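6-phosphofructokinase isozyme 2 (Escherichia coli, PDB 3UMO) catalyses the ATP-dependent phosphorylation of fructose 6-phosphate to fructose 1,6-bisphosphate, the first committing step of glycolysis, as a homodimer of the PfkB (ribokinase-like) sugar kinase family. Local coordinates at residues P79-E84 and E122-E127; K189-S192 and E198-Q201; D203-A208 and V223-Q228. One frame throughout, in Å; residues are numbered along the deposited sequence.

Contact 1: residues P79-E84 and E122-E127; sequences PVATVE and EEQVLE
Ala81 and Gln124 bring strand 80-84 and the last turn of helix 115-125 to their shortest backbone separation, 7.6 Å between the two CA atoms, and no hydrogen bond passes between the segments. The methyl of Ala81 points at the helix and meets the amide end of Gln124, CB lying 3.8 Å from NE2. Gln124 reaches the strand with a folded chain: CG stands anti to its carbonyl carbon (chi1 -77°), and a bend at chi2 (-56°) turns the amide toward the Ala81 end, NE2 foremost. The aliphatic part of the same side chain serves the next inward-facing strand residue, with CG 4.3 Å from CG2 of Val83. This is helix-on-sheet packing in the ribokinase-like alpha/beta fold, where strand 80-84 forms one margin of the six-stranded parallel sheet and is hydrogen-bonded through its backbone to strand 55-61. Alternation along the strand gives Ala81 and Val83 to helix 115-125, while Val80 and Thr82 touch helix 63-75. Val83 also packs on Gln120 and Leu121, one turn earlier in helix 115-125, and Gln124 also touches Ile58 of the adjoining strand 55-61.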
loop_
_atom_site.group_PDB
_atom_site.type_symbol
_atom_site.label_atom_id
_atom_site.label_comp_id
_atom_site.label_asym_id
_atom_site.label_seq_id
_atom_site.Cartn_x
_atom_site.Cartn_y
_atom_site.Cartn_z
ATOM N N PRO A 79 -9.693 7.342 -38.089
ATOM C CA PRO A 79 -8.861 7.020 -39.253
ATOM C C PRO A 79 -7.404 6.868 -38.849
ATOM O O PRO A 79 -6.930 7.590 -37.968
ATOM C CB PRO A 79 -9.043 8.235 -40.170
ATOM C CG PRO A 79 -9.488 9.335 -39.269
ATOM C CD PRO A 79 -10.289 8.685 -38.183
ATOM N N VAL A 80 -6.701 5.927 -39.472
ATOM C CA VAL A 80 -5.292 5.726 -39.161
ATOM C C VAL A 80 -4.424 5.665 -40.407
ATOM O O VAL A 80 -4.913 5.518 -41.526
ATOM C CB VAL A 80 -5.043 4.437 -38.354
ATOM C CG1 VAL A 80 -5.949 4.380 -37.126
ATOM C CG2 VAL A 80 -5.236 3.209 -39.237
ATOM N N ALA A 81 -3.122 5.785 -40.192
ATOM C CA ALA A 81 -2.142 5.581 -41.242
ATOM C C ALA A 81 -0.970 4.935 -40.538
ATOM O O ALA A 81 -0.323 5.552 -39.696
ATOM C CB ALA A 81 -1.732 6.904 -41.867
ATOM N N THR A 82 -0.716 3.674 -40.849
ATOM C CA THR A 82 0.252 2.922 -40.068
ATOM C C THR A 82 1.492 2.529 -40.866
ATOM O O THR A 82 1.486 2.519 -42.100
ATOM C CB THR A 82 -0.385 1.660 -39.445
ATOM O OG1 THR A 82 -0.878 0.807 -40.482
ATOM C CG2 THR A 82 -1.542 2.036 -38.514
ATOM N N VAL A 83 2.556 2.229 -40.133
ATOM C CA VAL A 83 3.758 1.644 -40.694
ATOM C C VAL A 83 3.951 0.324 -39.974
ATOM O O VAL A 83 3.867 0.267 -38.748
ATOM C CB VAL A 83 4.981 2.545 -40.448
ATOM C CG1 VAL A 83 6.272 1.788 -40.737
ATOM C CG2 VAL A 83 4.878 3.809 -41.288
ATOM N N GLU A 84 4.183 -0.747 -40.722
ATOM C CA GLU A 84 4.383 -2.043 -40.090
ATOM C C GLU A 84 5.788 -2.102 -39.504
ATOM O O GLU A 84 6.767 -1.832 -40.199
ATOM C CB GLU A 84 4.161 -3.176 -41.092
ATOM C CG GLU A 84 3.899 -4.520 -40.442
ATOM C CD GLU A 84 3.159 -5.468 -41.361
ATOM O OE1 GLU A 84 3.156 -5.230 -42.590
ATOM O OE2 GLU A 84 2.573 -6.447 -40.851
ATOM N N GLU A 122 8.247 9.186 -41.155
ATOM C CA GLU A 122 8.567 10.512 -41.668
ATOM C C GLU A 122 7.927 10.726 -43.044
ATOM O O GLU A 122 7.397 11.800 -43.331
ATOM C CB GLU A 122 10.088 10.664 -41.758
ATOM C CG GLU A 122 10.614 12.079 -41.627
ATOM C CD GLU A 122 12.086 12.104 -41.242
ATOM O OE1 GLU A 122 12.660 11.015 -41.010
ATOM O OE2 GLU A 122 12.665 13.208 -41.170
ATOM N N GLU A 123 7.968 9.695 -43.885
ATOM C CA GLU A 123 7.356 9.754 -45.213
ATOM C C GLU A 123 5.850 10.005 -45.119
ATOM O O GLU A 123 5.299 10.792 -45.895
ATOM C CB GLU A 123 7.643 8.469 -46.002
ATOM C CG GLU A 123 7.147 8.489 -47.435
ATOM C CD GLU A 123 7.577 7.263 -48.217
ATOM O OE1 GLU A 123 7.807 6.203 -47.591
ATOM O OE2 GLU A 123 7.690 7.361 -49.454
ATOM N N GLN A 124 5.198 9.347 -44.164
ATOM C CA GLN A 124 3.765 9.542 -43.941
ATOM C C GLN A 124 3.464 10.987 -43.553
ATOM O O GLN A 124 2.529 11.599 -44.068
ATOM C CB GLN A 124 3.242 8.595 -42.854
ATOM C CG GLN A 124 3.045 7.154 -43.318
ATOM C CD GLN A 124 2.133 7.043 -44.530
ATOM O OE1 GLN A 124 2.498 6.440 -45.540
ATOM N NE2 GLN A 124 0.941 7.623 -44.435
ATOM N N VAL A 125 4.267 11.522 -42.640
ATOM C CA VAL A 125 4.081 12.887 -42.158
ATOM C C VAL A 125 4.221 13.913 -43.279
ATOM O O VAL A 125 3.451 14.867 -43.350
ATOM C CB VAL A 125 5.066 13.220 -41.020
ATOM C CG1 VAL A 125 5.056 14.710 -40.714
ATOM C CG2 VAL A 125 4.720 12.420 -39.779
ATOM N N LEU A 126 5.188 13.707 -44.164
ATOM C CA LEU A 126 5.431 14.665 -45.236
ATOM C C LEU A 126 4.421 14.563 -46.387
ATOM O O LEU A 126 4.489 15.327 -47.355
ATOM C CB LEU A 126 6.879 14.571 -45.731
ATOM C CG LEU A 126 7.885 14.870 -44.611
ATOM C CD1 LEU A 126 9.320 14.836 -45.120
ATOM C CD2 LEU A 126 7.573 16.213 -43.946
ATOM N N GLU A 127 3.482 13.630 -46.272
ATOM C CA GLU A 127 2.362 13.563 -47.207
ATOM C C GLU A 127 1.206 14.436 -46.734
ATOM O O GLU A 127 0.236 14.647 -47.462
ATOM C CB GLU A 127 1.897 12.119 -47.403
ATOM C CG GLU A 127 2.893 11.257 -48.158
ATOM C CD GLU A 127 2.457 9.810 -48.256
ATOM O OE1 GLU A 127 1.327 9.497 -47.824
ATOM O OE2 GLU A 127 3.248 8.985 -48.763
#

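Contact 2: residues K189-S192 and E198-Q201; sequences KELS and ELTQ. With ATP (adenosine-5'-triphosphate), chain I.
Leu191 and Leu199 pack the loop between helices 188-195 and 204-214 back onto the first of these helices, in the ribokinase-like alpha/beta fold. From its CB, which points toward the helix, Leu199 runs to CG and then to CD1, the methyl that makes the contact. CG lies anti to the carbonyl carbon (chi1 -56°), and CD1 extends onward from it. This methyl lies 3.7 Å from CD2 of Leu191 and 3.9 Å from CG of Leu191. The two leucine side chains cross at about a right angle. Leu199 CD1 also approaches the next helix residue, 4.1 Å from CB of Ser192, and so bridges two consecutive positions. Leu191 continues inward onto Ile212 of helix 204-214 and onto Pro186. At the outer margin the chain of Glu198 folds back, bringing its OE2 4.0 Å from OG of Ser192; that hydroxyl is instead hydrogen-bonded to the carbonyl oxygen of Arg197. The other end of the helical segment faces nucleotide. Lys189 belongs to the allosteric ATP site shared between dimeric partners. The ATP bound here, consistent with that site, is also hydrogen-bonded to the backbone N of Lys27 from a neighbouring subunit. At the tip of its extended chain, Lys189 NZ makes a weak hydrogen bond of 3.2 Å to O2A of this ATP.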
loop_
_atom_site.group_PDB
_atom_site.type_symbol
_atom_site.label_atom_id
_atom_site.label_comp_id
_atom_site.label_asym_id
_atom_site.label_seq_id
_atom_site.Cartn_x
_atom_site.Cartn_y
_atom_site.Cartn_z
ATOM N N LYS A 189 5.559 19.539 -14.203
ATOM C CA LYS A 189 6.804 18.791 -14.112
ATOM C C LYS A 189 7.568 18.864 -15.431
ATOM O O LYS A 189 8.784 19.047 -15.443
ATOM C CB LYS A 189 6.540 17.336 -13.716
ATOM C CG LYS A 189 6.298 17.150 -12.227
ATOM C CD LYS A 189 6.365 15.686 -11.822
ATOM C CE LYS A 189 5.876 15.502 -10.393
ATOM N NZ LYS A 189 5.944 14.080 -9.961
ATOM N N GLU A 190 6.841 18.731 -16.533
ATOM C CA GLU A 190 7.442 18.811 -17.864
ATOM C C GLU A 190 8.023 20.202 -18.155
ATOM O O GLU A 190 9.073 20.313 -18.793
ATOM C CB GLU A 190 6.429 18.372 -18.934
ATOM C CG GLU A 190 6.146 16.857 -18.914
ATOM C CD GLU A 190 4.772 16.484 -19.452
ATOM O OE1 GLU A 190 4.033 17.387 -19.903
ATOM O OE2 GLU A 190 4.426 15.278 -19.418
ATOM N N LEU A 191 7.354 21.258 -17.685
ATOM C CA LEU A 191 7.874 22.617 -17.858
ATOM C C LEU A 191 9.164 22.801 -17.063
ATOM O O LEU A 191 10.154 23.349 -17.565
ATOM C CB LEU A 191 6.842 23.663 -17.424
ATOM C CG LEU A 191 7.312 25.122 -17.491
ATOM C CD1 LEU A 191 7.623 25.557 -18.929
ATOM C CD2 LEU A 191 6.281 26.037 -16.851
ATOM N N SER A 192 9.154 22.330 -15.820
ATOM C CA SER A 192 10.335 22.417 -14.967
ATOM C C SER A 192 11.537 21.732 -15.608
ATOM O O SER A 192 12.647 22.268 -15.594
ATOM C CB SER A 192 10.058 21.798 -13.598
ATOM O OG SER A 192 11.239 21.786 -12.816
ATOM N N GLU A 198 13.839 24.290 -10.789
ATOM C CA GLU A 198 12.684 24.126 -9.915
ATOM C C GLU A 198 11.809 25.364 -10.032
ATOM O O GLU A 198 12.316 26.486 -10.068
ATOM C CB GLU A 198 13.117 23.931 -8.461
ATOM C CG GLU A 198 13.486 22.501 -8.116
ATOM C CD GLU A 198 12.313 21.555 -8.280
ATOM O OE1 GLU A 198 11.327 21.696 -7.526
ATOM O OE2 GLU A 198 12.372 20.680 -9.170
ATOM N N LEU A 199 10.497 25.166 -10.105
ATOM C CA LEU A 199 9.580 26.293 -10.209
ATOM C C LEU A 199 8.852 26.440 -8.880
ATOM O O LEU A 199 7.721 25.977 -8.714
ATOM C CB LEU A 199 8.591 26.077 -11.354
ATOM C CG LEU A 199 9.219 25.823 -12.726
ATOM C CD1 LEU A 199 8.155 25.421 -13.740
ATOM C CD2 LEU A 199 9.989 27.043 -13.208
ATOM N N THR A 200 9.517 27.093 -7.936
ATOM C CA THR A 200 9.088 27.103 -6.544
ATOM C C THR A 200 8.421 28.409 -6.128
ATOM O O THR A 200 7.838 28.490 -5.048
ATOM C CB THR A 200 10.282 26.872 -5.608
ATOM O OG1 THR A 200 11.275 27.873 -5.853
ATOM C CG2 THR A 200 10.894 25.497 -5.840
ATOM N N GLN A 201 8.522 29.431 -6.971
ATOM C CA GLN A 201 7.962 30.740 -6.647
ATOM C C GLN A 201 6.667 30.961 -7.420
ATOM O O GLN A 201 6.504 30.412 -8.512
ATOM C CB GLN A 201 8.974 31.839 -6.961
ATOM C CG GLN A 201 10.347 31.598 -6.331
ATOM C CD GLN A 201 10.278 31.421 -4.822
ATOM O OE1 GLN A 201 10.597 30.355 -4.286
ATOM N NE2 GLN A 201 9.865 32.469 -4.129
HETATM P PG ATP I . 2.886 12.879 -15.777
HETATM O O1G ATP I . 1.765 13.720 -16.292
HETATM O O2G ATP I . 3.416 12.067 -16.960
HETATM O O3G ATP I . 3.983 13.739 -15.200
HETATM P PB ATP I . 1.192 11.827 -13.762
HETATM O O1B ATP I . 1.169 10.377 -13.113
HETATM O O2B ATP I . -0.172 12.141 -14.392
HETATM O O3B ATP I . 2.388 11.785 -14.812
HETATM P PA ATP I . 2.262 12.667 -11.349
HETATM O O1A ATP I . 3.313 11.587 -11.520
HETATM O O2A ATP I . 2.902 13.975 -10.861
HETATM O O3A ATP I . 1.535 12.900 -12.669
HETATM O "O5'" ATP I . 1.211 12.158 -10.239
HETATM C "C5'" ATP I . -0.150 12.236 -10.442
HETATM C "C4'" ATP I . -0.963 11.647 -9.390
HETATM O "O4'" ATP I . -0.275 10.467 -8.924
HETATM C "C3'" ATP I . -1.006 12.545 -8.232
HETATM O "O3'" ATP I . -2.121 13.347 -8.284
HETATM C "C2'" ATP I . -1.048 11.647 -7.077
HETATM O "O2'" ATP I . -2.349 11.309 -6.839
HETATM C "C1'" ATP I . -0.297 10.450 -7.517
HETATM N N9 ATP I . 1.066 10.420 -6.997
HETATM C C8 ATP I . 2.150 10.910 -7.624
HETATM N N7 ATP I . 3.228 10.692 -6.834
HETATM C C5 ATP I . 2.828 10.061 -5.712
HETATM C C6 ATP I . 3.491 9.592 -4.570
HETATM N N6 ATP I . 4.977 9.760 -4.417
HETATM N N1 ATP I . 2.769 8.988 -3.606
HETATM C C2 ATP I . 1.438 8.832 -3.731
HETATM N N3 ATP I . 0.781 9.267 -4.813
HETATM C C4 ATP I . 1.438 9.882 -5.809
#

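Contact 3: residues D203-A208 and V223-Q228; sequences DDVRKA and VSLGPQ. With ATP (adenosine-5'-triphosphate), chain E.
Val205, in the first turn of helix 204-214, faces Val223 near the end of strand 221-224 with 7.7 Å between their CA atoms; beyond the strand the chain turns away through residues 225-226 into a short 3-10 segment. Both CB atoms point across the gap. One methyl of the helix does the touching: CG1 of Val205, set anti to the backbone N (chi1 164°), lies 3.8 Å from CG1 of Val223. It is about equally far, 4.0 Å, from CB and CG2 of Val223. Val205 CG1 also grazes CD2 of Leu225 at 4.5 Å. In this ribokinase-family kinase the helix thus backs the loop that holds the substrate ATP. Leu225 and Val223 face the helix, whereas the neighbouring Ser224 and Gly226 serve the nucleotide. The N-H of Gly226 donates to O2A of the ATP alpha-phosphate over 2.8 Å at an angle of 155°. Ser224 OG lies 2.8 Å from the same O2A, with O3A within reach too; it is hydrogen-bonded to NZ of Lys185. Pro227 lies against the adenine, its CA 3.6 Å from C6. Across the dimer interface, Pro245 of the second subunit packs on both Val205 and Leu225.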
loop_
_atom_site.group_PDB
_atom_site.type_symbol
_atom_site.label_atom_id
_atom_site.label_comp_id
_atom_site.label_asym_id
_atom_site.label_seq_id
_atom_site.Cartn_x
_atom_site.Cartn_y
_atom_site.Cartn_z
ATOM N N ASP A 203 5.295 33.169 -9.366
ATOM C CA ASP A 203 5.337 33.586 -10.768
ATOM C C ASP A 203 6.225 32.735 -11.678
ATOM O O ASP A 203 6.354 33.040 -12.866
ATOM C CB ASP A 203 5.786 35.045 -10.870
ATOM C CG ASP A 203 4.655 35.975 -11.240
ATOM O OD1 ASP A 203 4.357 36.088 -12.447
ATOM O OD2 ASP A 203 4.063 36.591 -10.329
ATOM N N ASP A 204 6.836 31.683 -11.136
ATOM C CA ASP A 204 7.819 30.908 -11.899
ATOM C C ASP A 204 7.256 30.233 -13.151
ATOM O O ASP A 204 7.908 30.250 -14.197
ATOM C CB ASP A 204 8.543 29.880 -11.018
ATOM C CG ASP A 204 9.626 30.499 -10.160
ATOM O OD1 ASP A 204 10.170 29.776 -9.296
ATOM O OD2 ASP A 204 9.936 31.702 -10.340
ATOM N N VAL A 205 6.064 29.643 -13.045
ATOM C CA VAL A 205 5.441 28.973 -14.183
ATOM C C VAL A 205 5.171 29.952 -15.317
ATOM O O VAL A 205 5.513 29.681 -16.467
ATOM C CB VAL A 205 4.144 28.241 -13.781
ATOM C CG1 VAL A 205 3.320 27.886 -15.015
ATOM C CG2 VAL A 205 4.480 26.982 -12.982
ATOM N N ARG A 206 4.579 31.098 -14.991
ATOM C CA ARG A 206 4.282 32.106 -16.007
ATOM C C ARG A 206 5.549 32.613 -16.683
ATOM O O ARG A 206 5.617 32.710 -17.909
ATOM C CB ARG A 206 3.530 33.293 -15.403
ATOM C CG ARG A 206 2.951 34.239 -16.454
ATOM C CD ARG A 206 2.908 35.671 -15.959
ATOM N NE ARG A 206 4.203 36.328 -16.118
ATOM C CZ ARG A 206 4.712 37.198 -15.253
ATOM N NH1 ARG A 206 4.041 37.517 -14.154
ATOM N NH2 ARG A 206 5.897 37.747 -15.484
ATOM N N LYS A 207 6.553 32.941 -15.880
ATOM C CA LYS A 207 7.818 33.427 -16.416
ATOM C C LYS A 207 8.482 32.407 -17.335
ATOM O O LYS A 207 8.971 32.759 -18.404
ATOM C CB LYS A 207 8.759 33.840 -15.289
ATOM C CG LYS A 207 8.378 35.170 -14.670
ATOM C CD LYS A 207 9.199 35.484 -13.436
ATOM C CE LYS A 207 8.692 36.763 -12.785
ATOM N NZ LYS A 207 9.254 36.972 -11.422
ATOM N N ALA A 208 8.491 31.147 -16.915
ATOM C CA ALA A 208 9.053 30.079 -17.738
ATOM C C ALA A 208 8.313 29.947 -19.067
ATOM O O ALA A 208 8.931 29.790 -20.119
ATOM C CB ALA A 208 9.026 28.757 -16.983
ATOM N N VAL A 223 0.633 25.766 -20.158
ATOM C CA VAL A 223 1.081 24.945 -19.048
ATOM C C VAL A 223 -0.147 24.405 -18.330
ATOM O O VAL A 223 -0.918 25.160 -17.737
ATOM C CB VAL A 223 1.927 25.733 -18.047
ATOM C CG1 VAL A 223 2.531 24.777 -17.019
ATOM C CG2 VAL A 223 3.025 26.502 -18.769
ATOM N N SER A 224 -0.340 23.095 -18.380
ATOM C CA SER A 224 -1.501 22.525 -17.707
ATOM C C SER A 224 -1.159 22.250 -16.236
ATOM O O SER A 224 -0.045 21.827 -15.902
ATOM C CB SER A 224 -2.030 21.295 -18.447
ATOM O OG SER A 224 -1.112 20.205 -18.441
ATOM N N LEU A 225 -2.121 22.526 -15.364
ATOM C CA LEU A 225 -1.884 22.611 -13.930
ATOM C C LEU A 225 -2.779 21.655 -13.139
ATOM O O LEU A 225 -3.127 21.935 -11.987
ATOM C CB LEU A 225 -2.163 24.041 -13.475
ATOM C CG LEU A 225 -1.404 25.143 -14.219
ATOM C CD1 LEU A 225 -1.869 26.527 -13.768
ATOM C CD2 LEU A 225 0.089 24.991 -14.018
ATOM N N GLY A 226 -3.144 20.529 -13.748
ATOM C CA GLY A 226 -4.001 19.563 -13.070
ATOM C C GLY A 226 -5.316 20.210 -12.655
ATOM O O GLY A 226 -5.966 20.849 -13.476
ATOM N N PRO A 227 -5.697 20.083 -11.369
ATOM C CA PRO A 227 -6.967 20.667 -10.913
ATOM C C PRO A 227 -6.978 22.197 -10.946
ATOM O O PRO A 227 -8.041 22.811 -10.863
ATOM C CB PRO A 227 -7.089 20.164 -9.467
ATOM C CG PRO A 227 -5.685 19.934 -9.027
ATOM C CD PRO A 227 -4.943 19.462 -10.262
ATOM N N GLN A 228 -5.812 22.819 -11.081
ATOM C CA GLN A 228 -5.766 24.279 -11.170
ATOM C C GLN A 228 -6.052 24.811 -12.574
ATOM O O GLN A 228 -6.096 26.029 -12.796
ATOM C CB GLN A 228 -4.425 24.804 -10.630
ATOM C CG GLN A 228 -4.343 24.691 -9.124
ATOM C CD GLN A 228 -2.987 25.034 -8.565
ATOM O OE1 GLN A 228 -2.011 25.161 -9.307
ATOM N NE2 GLN A 228 -2.914 25.177 -7.244
HETATM P PG ATP E . -1.823 13.436 -18.292
HETATM O O1G ATP E . -0.951 13.350 -19.494
HETATM O O2G ATP E . -3.097 12.690 -18.679
HETATM O O3G ATP E . -1.206 12.853 -17.068
HETATM P PB ATP E . -1.225 16.079 -17.875
HETATM O O1B ATP E . -0.336 15.856 -16.612
HETATM O O2B ATP E . -0.425 16.332 -19.170
HETATM O O3B ATP E . -2.287 14.905 -18.067
HETATM P PA ATP E . -2.982 17.894 -16.494
HETATM O O1A ATP E . -2.829 17.010 -15.292
HETATM O O2A ATP E . -2.664 19.364 -16.213
HETATM O O3A ATP E . -2.108 17.385 -17.672
HETATM O "O5'" ATP E . -4.489 17.714 -17.031
HETATM C "C5'" ATP E . -4.958 18.549 -18.033
HETATM C "C4'" ATP E . -6.223 19.240 -17.790
HETATM O "O4'" ATP E . -7.165 18.279 -17.267
HETATM C "C3'" ATP E . -6.122 20.243 -16.717
HETATM O "O3'" ATP E . -5.660 21.451 -17.190
HETATM C "C2'" ATP E . -7.501 20.307 -16.203
HETATM O "O2'" ATP E . -8.302 20.985 -17.082
HETATM C "C1'" ATP E . -7.899 18.881 -16.226
HETATM N N9 ATP E . -7.609 18.219 -14.955
HETATM C C8 ATP E . -6.538 17.452 -14.684
HETATM N N7 ATP E . -6.646 17.035 -13.398
HETATM C C5 ATP E . -7.779 17.538 -12.864
HETATM C C6 ATP E . -8.389 17.435 -11.610
HETATM N N6 ATP E . -7.767 16.630 -10.506
HETATM N N1 ATP E . -9.550 18.082 -11.407
HETATM C C2 ATP E . -10.123 18.811 -12.380
HETATM N N3 ATP E . -9.563 18.921 -13.587
HETATM C C4 ATP E . -8.402 18.298 -13.857
#

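In the fold
Contact 1 comes first along the chain and stands apart, its centre about 35 Å from that of contact 2 and 34 Å from that of contact 3, on the opposite side of the chain's centre. It belongs to the margin of the six-stranded parallel sheet. Contacts 2 and 3 follow in series, with centres only about 8 Å apart, and meet directly: Leu191 of helix 188-195 inserts CD2 against Val223, Ala208 and the backbone of Val205, while Leu199 adjoins Asp204 at the start of helix 204-214. Leu191 thus joins the two contacts into one apolar cluster, on the same helix as Lys189 and next to the substrate ATP loop 224-228, close to the second subunit.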